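PDB 6K0P: alpha-1,3-glucanase from Paenibacillus glycanilyticus, which probably hydrolyses the alpha-1,3-glucosidic linkages of alpha-1,3-glucan, as a member of glycoside hydrolase family 87. Local coordinates for residues Ser416-Phe420 with Tyr468-Ile474; Leu359-Thr363 with Ser419-Leu425; Ala386-Tyr392 with Tyr410-Ser416. The protein carries 1 engineered substitution. All coordinates share one frame; numbering follows the deposited sequence.

Contact 1 of 3, residues Ser416-Phe420 with Tyr468-Ile474; sequences SSYSF and YGGDRAI. With GLC (alpha-D-glucopyranose), chain C; GLC (alpha-D-glucopyranose), chain B.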
loop_
_atom_site.group_PDB
_atom_site.type_symbol
_atom_site.label_atom_id
_atom_site.label_comp_id
_atom_site.label_asym_id
_atom_site.label_seq_id
_atom_site.Cartn_x
_atom_site.Cartn_y
_atom_site.Cartn_z
ATOM N N SER A 416 16.853 -3.686 3.053
ATOM C CA SER A 416 17.720 -2.854 3.886
ATOM C C SER A 416 18.214 -3.598 5.113
ATOM O O SER A 416 17.424 -4.233 5.819
ATOM C CB SER A 416 16.967 -1.602 4.354
ATOM O OG SER A 416 17.723 -0.906 5.336
ATOM N N SER A 417 19.513 -3.478 5.391
ATOM C CA SER A 417 20.074 -3.999 6.629
ATOM C C SER A 417 20.382 -2.898 7.645
ATOM O O SER A 417 21.223 -3.095 8.530
ATOM C CB SER A 417 21.288 -4.891 6.348
ATOM O OG SER A 417 22.433 -4.137 5.965
ATOM N N TYR A 418 19.706 -1.756 7.551
ATOM C CA TYR A 418 19.873 -0.712 8.558
ATOM C C TYR A 418 19.065 -1.052 9.808
ATOM O O TYR A 418 17.923 -1.510 9.722
ATOM C CB TYR A 418 19.463 0.651 7.997
ATOM C CG TYR A 418 19.718 1.774 8.975
ATOM C CD1 TYR A 418 20.986 1.982 9.503
ATOM C CD2 TYR A 418 18.689 2.598 9.390
ATOM C CE1 TYR A 418 21.219 2.994 10.419
ATOM C CE2 TYR A 418 18.914 3.618 10.292
ATOM C CZ TYR A 418 20.176 3.805 10.807
ATOM O OH TYR A 418 20.391 4.818 11.716
ATOM N N SER A 419 19.672 -0.840 10.980
ATOM C CA SER A 419 19.053 -1.244 12.242
ATOM C C SER A 419 18.008 -0.266 12.760
ATOM O O SER A 419 17.169 -0.665 13.579
ATOM C CB SER A 419 20.134 -1.431 13.313
ATOM O OG SER A 419 20.640 -0.183 13.761
ATOM N N PHE A 420 18.036 0.987 12.316
ATOM C CA PHE A 420 17.183 2.046 12.854
ATOM C C PHE A 420 17.333 2.211 14.366
ATOM O O PHE A 420 16.430 2.729 15.037
ATOM C CB PHE A 420 15.712 1.874 12.453
ATOM C CG PHE A 420 15.480 1.929 10.963
ATOM C CD1 PHE A 420 15.656 0.801 10.178
ATOM C CD2 PHE A 420 15.089 3.110 10.355
ATOM C CE1 PHE A 420 15.448 0.851 8.809
ATOM C CE2 PHE A 420 14.876 3.167 8.992
ATOM C CZ PHE A 420 15.059 2.035 8.217
ATOM N N TYR A 468 20.231 -1.776 0.230
ATOM C CA TYR A 468 20.957 -0.882 1.130
ATOM C C TYR A 468 21.613 -1.704 2.227
ATOM O O TYR A 468 20.925 -2.250 3.100
ATOM C CB TYR A 468 20.001 0.137 1.752
ATOM C CG TYR A 468 20.634 1.164 2.672
ATOM C CD1 TYR A 468 21.782 1.849 2.304
ATOM C CD2 TYR A 468 20.045 1.480 3.892
ATOM C CE1 TYR A 468 22.348 2.816 3.136
ATOM C CE2 TYR A 468 20.593 2.442 4.728
ATOM C CZ TYR A 468 21.751 3.104 4.344
ATOM O OH TYR A 468 22.311 4.061 5.167
ATOM N N GLY A 469 22.941 -1.778 2.191
ATOM C CA GLY A 469 23.688 -2.336 3.301
ATOM C C GLY A 469 23.827 -1.261 4.352
ATOM O O GLY A 469 24.416 -0.215 4.082
ATOM N N GLY A 470 23.255 -1.490 5.532
ATOM C CA GLY A 470 23.291 -0.503 6.593
ATOM C C GLY A 470 24.377 -0.806 7.602
ATOM O O GLY A 470 25.557 -0.924 7.243
ATOM N N ASP A 471 23.997 -0.949 8.868
ATOM C CA ASP A 471 24.951 -1.251 9.924
ATOM C C ASP A 471 24.969 -2.721 10.309
ATOM O O ASP A 471 25.747 -3.110 11.184
ATOM C CB ASP A 471 24.699 -0.365 11.153
ATOM C CG ASP A 471 23.251 -0.407 11.632
ATOM O OD1 ASP A 471 22.374 -0.955 10.928
ATOM O OD2 ASP A 471 22.990 0.133 12.725
ATOM N N ARG A 472 24.152 -3.550 9.663
ATOM C CA ARG A 472 24.079 -4.971 9.958
ATOM C C ARG A 472 24.288 -5.776 8.677
ATOM O O ARG A 472 24.321 -5.232 7.570
ATOM C CB ARG A 472 22.737 -5.325 10.614
ATOM C CG ARG A 472 22.445 -4.565 11.910
ATOM C CD ARG A 472 23.422 -4.932 13.022
ATOM N NE ARG A 472 23.097 -4.223 14.257
ATOM C CZ ARG A 472 23.717 -3.123 14.668
ATOM N NH1 ARG A 472 24.707 -2.608 13.949
ATOM N NH2 ARG A 472 23.355 -2.534 15.800
ATOM N N ALA A 473 24.418 -7.093 8.847
ATOM C CA ALA A 473 24.762 -7.976 7.739
ATOM C C ALA A 473 23.763 -7.848 6.597
ATOM O O ALA A 473 22.546 -7.827 6.804
ATOM C CB ALA A 473 24.795 -9.426 8.224
ATOM N N ILE A 474 24.295 -7.788 5.380
ATOM C CA ILE A 474 23.508 -7.714 4.155
ATOM C C ILE A 474 23.948 -8.875 3.270
ATOM O O ILE A 474 25.051 -8.855 2.696
ATOM C CB ILE A 474 23.635 -6.340 3.467
ATOM C CG1 ILE A 474 23.073 -6.375 2.046
ATOM C CG2 ILE A 474 25.085 -5.827 3.479
ATOM C CD1 ILE A 474 21.557 -6.429 1.990
HETATM C C1 GLC C . 18.301 6.951 8.817
HETATM C C2 GLC C . 16.931 6.783 9.469
HETATM C C3 GLC C . 16.576 8.023 10.277
HETATM C C4 GLC C . 17.706 8.365 11.240
HETATM C C5 GLC C . 19.054 8.427 10.525
HETATM C C6 GLC C . 20.189 8.593 11.531
HETATM O O2 GLC C . 15.947 6.537 8.488
HETATM O O3 GLC C . 15.382 7.788 10.991
HETATM O O4 GLC C . 17.443 9.607 11.857
HETATM O O5 GLC C . 19.286 7.244 9.791
HETATM O O6 GLC C . 21.425 8.592 10.851
HETATM C C1 GLC B . 20.312 9.772 5.506
HETATM C C2 GLC B . 19.379 9.451 6.633
HETATM C C3 GLC B . 19.336 7.986 6.981
HETATM C C4 GLC B . 19.101 7.210 5.714
HETATM C C5 GLC B . 20.252 7.516 4.780
HETATM C C6 GLC B . 20.063 6.795 3.475
HETATM O O1 GLC B . 21.519 9.685 5.979
HETATM O O2 GLC B . 19.694 10.223 7.778
HETATM O O3 GLC B . 18.123 7.823 7.671
HETATM O O4 GLC B . 19.039 5.807 5.960
HETATM O O5 GLC B . 20.254 8.872 4.463
HETATM O O6 GLC B . 20.996 7.142 2.492
#
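Ser-416 and Tyr-468 form a parallel beta bridge, and Ser-416 OG lies near the plane of the Tyr-468 ring, at its CD2 edge. The same hydroxyl accepts from Tyr-418 N at 3.1 Å, an ST turn that bends the chain out of the strand. Ser-417 N donates to Tyr-468 O at 3.0 Å and closes the paired stretch. From there side chains carry most of the bonding. With OG between the backbone N and the carbonyl carbon (chi1 74°), Ser-417 dips into the curl of 469-473: OG donates to Arg-472 O (2.7 Å), from above that carbonyl's plane, and accepts from Gly-470 N (2.8 Å). This buried hydroxyl is thus held from two directions, while Arg-472 N returns a bond to Ser-417 O. Tyr-418 runs close past Gly-470, where a beta carbon would collide with Tyr-418 CA. Its CB rests on Tyr-468 CE2, and its OH lies 3.3 Å from O5 of the chain C glucose. Ser-419 grips the Asp-471 carboxylate with both its donors, N to OD1 (2.7 Å) and OG to OD2 (2.6 Å), each on a syn lone pair, which should fix the carboxylate's rotation. Phe-420 leaves the protein partner altogether; it takes Tyr-418 CD2 over the centre of its ring, and its CE2 approaches O2 of the same glucose at 3.6 Å. Here the turns that follow neighbouring strands of a parallel beta-helix, the fold of the pectate lyase-like clan, brace one another while their aromatic rings line a glycan-binding site.

Contact 2 of 3, residues Leu359-Thr363 with Ser419-Leu425; sequences LFSAT and SFGYNTL. With GLC (alpha-D-glucopyranose), chain D.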
loop_
_atom_site.group_PDB
_atom_site.type_symbol
_atom_site.label_atom_id
_atom_site.label_comp_id
_atom_site.label_asym_id
_atom_site.label_seq_id
_atom_site.Cartn_x
_atom_site.Cartn_y
_atom_site.Cartn_z
ATOM N N LEU A 359 8.265 -6.138 6.471
ATOM C CA LEU A 359 8.764 -7.152 7.390
ATOM C C LEU A 359 9.995 -6.566 8.054
ATOM O O LEU A 359 10.955 -6.210 7.363
ATOM C CB LEU A 359 9.115 -8.433 6.623
ATOM C CG LEU A 359 9.477 -9.661 7.462
ATOM C CD1 LEU A 359 8.328 -10.108 8.370
ATOM C CD2 LEU A 359 9.862 -10.798 6.529
ATOM N N PHE A 360 9.951 -6.394 9.370
ATOM C CA PHE A 360 11.086 -5.832 10.101
ATOM C C PHE A 360 11.613 -6.881 11.064
ATOM O O PHE A 360 10.976 -7.182 12.077
ATOM C CB PHE A 360 10.741 -4.544 10.848
ATOM C CG PHE A 360 11.965 -3.812 11.363
ATOM C CD1 PHE A 360 12.600 -4.219 12.528
ATOM C CD2 PHE A 360 12.501 -2.749 10.653
ATOM C CE1 PHE A 360 13.735 -3.563 12.981
ATOM C CE2 PHE A 360 13.635 -2.089 11.101
ATOM C CZ PHE A 360 14.249 -2.493 12.261
ATOM N N SER A 361 12.788 -7.412 10.765
ATOM C CA SER A 361 13.375 -8.469 11.571
ATOM C C SER A 361 14.220 -7.871 12.684
ATOM O O SER A 361 15.065 -7.002 12.441
ATOM C CB SER A 361 14.221 -9.372 10.685
ATOM O OG SER A 361 14.692 -10.507 11.383
ATOM N N ALA A 362 13.988 -8.340 13.905
ATOM C CA ALA A 362 14.748 -7.894 15.062
ATOM C C ALA A 362 14.660 -8.985 16.114
ATOM O O ALA A 362 13.771 -9.838 16.072
ATOM C CB ALA A 362 14.213 -6.567 15.608
ATOM N N THR A 363 15.601 -8.959 17.051
ATOM C CA THR A 363 15.618 -9.959 18.110
ATOM C C THR A 363 14.572 -9.624 19.167
ATOM O O THR A 363 14.485 -8.482 19.626
ATOM C CB THR A 363 16.996 -10.046 18.776
ATOM O OG1 THR A 363 17.167 -8.927 19.654
ATOM C CG2 THR A 363 18.102 -10.039 17.724
ATOM N N SER A 419 19.672 -0.840 10.980
ATOM C CA SER A 419 19.053 -1.244 12.242
ATOM C C SER A 419 18.008 -0.266 12.760
ATOM O O SER A 419 17.169 -0.665 13.579
ATOM C CB SER A 419 20.134 -1.431 13.313
ATOM O OG SER A 419 20.640 -0.183 13.761
ATOM N N PHE A 420 18.036 0.987 12.316
ATOM C CA PHE A 420 17.183 2.046 12.854
ATOM C C PHE A 420 17.333 2.211 14.366
ATOM O O PHE A 420 16.430 2.729 15.037
ATOM C CB PHE A 420 15.712 1.874 12.453
ATOM C CG PHE A 420 15.480 1.929 10.963
ATOM C CD1 PHE A 420 15.656 0.801 10.178
ATOM C CD2 PHE A 420 15.089 3.110 10.355
ATOM C CE1 PHE A 420 15.448 0.851 8.809
ATOM C CE2 PHE A 420 14.876 3.167 8.992
ATOM C CZ PHE A 420 15.059 2.035 8.217
ATOM N N GLY A 421 18.462 1.771 14.920
ATOM C CA GLY A 421 18.690 1.841 16.348
ATOM C C GLY A 421 18.124 0.692 17.151
ATOM O O GLY A 421 18.330 0.651 18.372
ATOM N N TYR A 422 17.428 -0.243 16.515
ATOM C CA TYR A 422 16.859 -1.384 17.212
ATOM C C TYR A 422 17.863 -2.536 17.270
ATOM O O TYR A 422 18.935 -2.496 16.666
ATOM C CB TYR A 422 15.546 -1.811 16.551
ATOM C CG TYR A 422 14.504 -0.708 16.535
ATOM C CD1 TYR A 422 13.811 -0.364 17.692
ATOM C CD2 TYR A 422 14.210 -0.016 15.370
ATOM C CE1 TYR A 422 12.859 0.644 17.684
ATOM C CE2 TYR A 422 13.257 0.992 15.352
ATOM C CZ TYR A 422 12.587 1.318 16.512
ATOM O OH TYR A 422 11.644 2.322 16.496
ATOM N N ASN A 423 17.500 -3.580 18.012
ATOM C CA ASN A 423 18.383 -4.725 18.228
ATOM C C ASN A 423 18.110 -5.749 17.133
ATOM O O ASN A 423 17.133 -6.502 17.196
ATOM C CB ASN A 423 18.142 -5.311 19.613
ATOM C CG ASN A 423 19.100 -6.437 19.947
ATOM O OD1 ASN A 423 20.032 -6.727 19.195
ATOM N ND2 ASN A 423 18.878 -7.075 21.090
ATOM N N THR A 424 18.983 -5.794 16.128
ATOM C CA THR A 424 18.780 -6.704 15.009
ATOM C C THR A 424 20.117 -7.177 14.462
ATOM O O THR A 424 21.121 -6.468 14.529
ATOM C CB THR A 424 17.967 -6.058 13.883
ATOM O OG1 THR A 424 18.057 -6.880 12.714
ATOM C CG2 THR A 424 18.489 -4.667 13.565
ATOM N N LEU A 425 20.110 -8.389 13.911
ATOM C CA LEU A 425 21.280 -8.987 13.287
ATOM C C LEU A 425 21.321 -8.767 11.781
ATOM O O LEU A 425 22.251 -9.240 11.125
ATOM C CB LEU A 425 21.312 -10.489 13.582
ATOM C CG LEU A 425 21.079 -10.851 15.054
ATOM C CD1 LEU A 425 20.710 -12.321 15.205
ATOM C CD2 LEU A 425 22.315 -10.521 15.867
HETATM C C1 GLC D . 5.678 0.683 16.758
HETATM C C2 GLC D . 5.271 0.364 18.192
HETATM C C3 GLC D . 6.387 0.812 19.130
HETATM C C4 GLC D . 7.717 0.186 18.715
HETATM C C5 GLC D . 7.987 0.489 17.239
HETATM C C6 GLC D . 9.286 -0.131 16.723
HETATM O O2 GLC D . 4.076 1.055 18.500
HETATM O O3 GLC D . 6.070 0.485 20.467
HETATM O O4 GLC D . 8.754 0.707 19.520
HETATM O O5 GLC D . 6.900 0.029 16.454
HETATM O O6 GLC D . 9.280 -1.533 16.915
HETATM O O HOH W 1 16.904 -6.116 10.537
HETATM O O HOH W 2 17.248 -9.450 11.825
#
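Phe-360 meets the loop through the rim of its ring, where CE2 lies 3.6 Å from Phe-420 CD1 and Ser-419 O also sits in the ring plane. A separate contact brings Phe-360 CZ to 4.0 Å from Tyr-422 CD2. Neither aromatic pair is a regular stack; the rings of Phe-360 and Phe-420 are inclined by 62°, and Tyr-422 stands almost square to Phe-360. With CG swung opposite the backbone N (chi1 -168°), Phe-360 reaches both loop rings, and an alanine in its place would probably leave a gap against both rings, with each freer to turn. Farther along, Thr-363 N donates to Asn-423 O at 2.9 Å, in the carbonyl plane, and Thr-363 OG1 adds a weak bond to the same oxygen. Two waters join Ser-361 to Thr-424 OG1 in between, one donating to Ser-361 O (2.8 Å) and the other bound to Ser-361 OG (2.8 Å). Both side chains have further partners, Asn-370 N for Ser-361 OG and Gly-426 N for Thr-424 OG1. In the second shell, a type I' turn from Ser-419 to Tyr-422, closed by Tyr-422 N to Ser-419 O at 3.0 Å, presents the two loop rings on the same side. Ser-419 OG accepts from Gly-421 N within it, while Asp-471 holds that hydroxyl from outside. Tyr-392 of the adjacent strand packs against both phenylalanines. Tyr-422 OH in turn lies 3.4 Å from C6 of the chain D glucose. The result is an aromatic cluster beside two glycan-binding pockets, built where the loop after strand 409-416 of the beta-helix packs on the end of strand 357-360, Phe-420 and Tyr-422 each belonging to a glycan pocket.

Contact 3 of 3, residues Ala386-Tyr392 with Tyr410-Ser416; sequences AAAFAVY and YPGITIS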
loop_
_atom_site.group_PDB
_atom_site.type_symbol
_atom_site.label_atom_id
_atom_site.label_comp_id
_atom_site.label_asym_id
_atom_site.label_seq_id
_atom_site.Cartn_x
_atom_site.Cartn_y
_atom_site.Cartn_z
ATOM N N ALA A 386 7.210 6.320 1.537
ATOM C CA ALA A 386 7.974 5.080 1.702
ATOM C C ALA A 386 7.661 4.062 0.602
ATOM O O ALA A 386 7.257 4.452 -0.501
ATOM C CB ALA A 386 7.872 4.521 3.129
ATOM N N ALA A 387 7.889 2.772 0.845
ATOM C CA ALA A 387 7.950 1.814 -0.252
ATOM C C ALA A 387 6.672 0.988 -0.366
ATOM O O ALA A 387 5.908 0.842 0.590
ATOM C CB ALA A 387 9.161 0.879 -0.088
ATOM N N ALA A 388 6.451 0.426 -1.560
ATOM C CA ALA A 388 5.364 -0.537 -1.715
ATOM C C ALA A 388 5.626 -1.794 -0.892
ATOM O O ALA A 388 4.724 -2.315 -0.223
ATOM C CB ALA A 388 5.165 -0.867 -3.198
ATOM N N PHE A 389 6.860 -2.293 -0.922
ATOM C CA PHE A 389 7.253 -3.497 -0.203
ATOM C C PHE A 389 8.595 -3.219 0.455
ATOM O O PHE A 389 9.482 -2.642 -0.173
ATOM C CB PHE A 389 7.383 -4.689 -1.174
ATOM C CG PHE A 389 6.145 -4.936 -1.978
ATOM C CD1 PHE A 389 5.087 -5.658 -1.434
ATOM C CD2 PHE A 389 6.018 -4.423 -3.265
ATOM C CE1 PHE A 389 3.927 -5.859 -2.161
ATOM C CE2 PHE A 389 4.861 -4.629 -3.999
ATOM C CZ PHE A 389 3.818 -5.356 -3.445
ATOM N N ALA A 390 8.747 -3.618 1.717
ATOM C CA ALA A 390 9.987 -3.333 2.426
ATOM C C ALA A 390 10.361 -4.504 3.313
ATOM O O ALA A 390 9.533 -4.998 4.087
ATOM C CB ALA A 390 9.868 -2.057 3.267
ATOM N N VAL A 391 11.616 -4.933 3.210
ATOM C CA VAL A 391 12.128 -6.017 4.038
ATOM C C VAL A 391 13.399 -5.534 4.722
ATOM O O VAL A 391 14.355 -5.114 4.054
ATOM C CB VAL A 391 12.333 -7.321 3.243
ATOM C CG1 VAL A 391 13.272 -7.138 2.068
ATOM C CG2 VAL A 391 12.802 -8.450 4.160
ATOM N N TYR A 392 13.390 -5.555 6.048
ATOM C CA TYR A 392 14.492 -5.076 6.869
ATOM C C TYR A 392 15.061 -6.286 7.600
ATOM O O TYR A 392 14.536 -6.700 8.640
ATOM C CB TYR A 392 13.991 -4.010 7.841
ATOM C CG TYR A 392 13.292 -2.831 7.179
ATOM C CD1 TYR A 392 14.018 -1.755 6.677
ATOM C CD2 TYR A 392 11.905 -2.797 7.065
ATOM C CE1 TYR A 392 13.376 -0.672 6.082
ATOM C CE2 TYR A 392 11.259 -1.720 6.477
ATOM C CZ TYR A 392 11.994 -0.670 5.984
ATOM O OH TYR A 392 11.349 0.395 5.388
ATOM N N TYR A 410 9.783 6.954 -2.599
ATOM C CA TYR A 410 10.728 5.914 -2.189
ATOM C C TYR A 410 10.624 4.718 -3.145
ATOM O O TYR A 410 9.824 4.757 -4.094
ATOM C CB TYR A 410 10.379 5.568 -0.731
ATOM C CG TYR A 410 11.542 5.364 0.230
ATOM C CD1 TYR A 410 12.576 6.283 0.286
ATOM C CD2 TYR A 410 11.619 4.236 1.047
ATOM C CE1 TYR A 410 13.629 6.122 1.157
ATOM C CE2 TYR A 410 12.677 4.069 1.929
ATOM C CZ TYR A 410 13.678 5.010 1.978
ATOM O OH TYR A 410 14.720 4.818 2.856
ATOM N N PRO A 411 11.419 3.660 -2.955
ATOM C CA PRO A 411 11.423 2.546 -3.911
ATOM C C PRO A 411 10.105 1.794 -3.983
ATOM O O PRO A 411 9.257 1.852 -3.084
ATOM C CB PRO A 411 12.497 1.609 -3.340
ATOM C CG PRO A 411 13.419 2.506 -2.621
ATOM C CD PRO A 411 12.538 3.545 -2.003
ATOM N N GLY A 412 9.964 1.041 -5.076
ATOM C CA GLY A 412 8.984 -0.029 -5.093
ATOM C C GLY A 412 9.282 -1.090 -4.048
ATOM O O GLY A 412 8.374 -1.558 -3.355
ATOM N N ILE A 413 10.552 -1.498 -3.936
ATOM C CA ILE A 413 10.994 -2.498 -2.965
ATOM C C ILE A 413 12.246 -1.982 -2.269
ATOM O O ILE A 413 13.252 -1.695 -2.931
ATOM C CB ILE A 413 11.278 -3.870 -3.607
ATOM C CG1 ILE A 413 10.071 -4.348 -4.423
ATOM C CG2 ILE A 413 11.639 -4.883 -2.520
ATOM C CD1 ILE A 413 10.311 -5.681 -5.109
ATOM N N THR A 414 12.183 -1.865 -0.942
ATOM C CA THR A 414 13.343 -1.561 -0.114
ATOM C C THR A 414 13.852 -2.858 0.493
ATOM O O THR A 414 13.075 -3.609 1.096
ATOM C CB THR A 414 12.955 -0.597 1.009
ATOM O OG1 THR A 414 12.660 0.683 0.452
ATOM C CG2 THR A 414 14.097 -0.446 2.029
ATOM N N ILE A 415 15.148 -3.125 0.327
ATOM C CA ILE A 415 15.821 -4.277 0.923
ATOM C C ILE A 415 16.971 -3.689 1.724
ATOM O O ILE A 415 17.950 -3.215 1.137
ATOM C CB ILE A 415 16.327 -5.245 -0.161
ATOM C CG1 ILE A 415 15.158 -5.718 -1.033
ATOM C CG2 ILE A 415 17.031 -6.459 0.461
ATOM C CD1 ILE A 415 15.572 -6.516 -2.278
ATOM N N SER A 416 16.853 -3.686 3.053
ATOM C CA SER A 416 17.720 -2.854 3.886
ATOM C C SER A 416 18.214 -3.598 5.113
ATOM O O SER A 416 17.424 -4.233 5.819
ATOM C CB SER A 416 16.967 -1.602 4.354
ATOM O OG SER A 416 17.723 -0.906 5.336
HETATM O O HOH W 3 11.142 1.539 2.707
#
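Tyr-410 sets its CB 3.3 Å from Ala-386 O, with the ring beside the Ala-386 backbone and the N of Ala-387 at the ring edge. Pro-411 O then receives a weak bond from Ala-388 N at 3.5 Å, and it also lies against Ala-387 CA. Regular pairing starts when Gly-412 O accepts from Phe-389 N at 3.0 Å. From Ile-413 onward the strands run parallel, their directions 5° apart. Ile-413 and Phe-389 share the face that also carries Ile-415 and Val-391, and a CA-H...O contact from Ile-413 CA to Phe-389 O supplements the ladder. Thr-414 bonds on both its polar backbone atoms: N donates to Phe-389 O at 2.9 Å, and O accepts from Val-391 N at 2.9 Å. Its side chain turns to the other face, where CG2 approaches Tyr-392 CE1. Thr-414 OG1, placed beside the backbone N by chi1 -69°, binds a water at 2.8 Å that donates to Tyr-392 OH; Asp-355 holds the same phenol. Ile-415 lies alongside Val-391, pointing the same way, with the two CG1 atoms 3.9 Å apart. Strand 432-435 packs on these branched residues through Ile-434 and Thr-432, while Leu-378 and Ala-380 of strand 374-383 cover Phe-389. Ser-416 ends the run: N donates to Val-391 O, and its CB rests 3.8 Å from Tyr-392 CD1. Two neighbouring coils of the parallel beta-helix are therefore joined by backbone bonds that depend little on the side chains, and the side chains decide the two faces: branched and aromatic carbons pack inward, whereas the threonine, serine and tyrosine face keeps hydroxyls and a bound water.

How the contacts relate
Contacts 1 and 3 join neighbouring strands of the beta-helix, whereas contact 2 reaches across the intervening strand 389-392. Contact 3 is core: strands 389-392 and 409-416 pair by backbone, with apolar packing on one face. Contact 1 is also buried, yet it begins where that second strand ends, at the shared Ser-416, and adds serine hydroxyls and a carboxylate to a short remnant of the ladder. Contact 2 is the most exposed, held by aromatic rings, one backbone bond and waters, and it shares Ser-419 and Phe-420 with contact 1. Tyr-392 of contact 3 touches Phe-360 and Phe-420, so the aromatic cluster passes from the strands to the loops. Regular pairing thus gives way to side-chain chemistry where strands pass into loops.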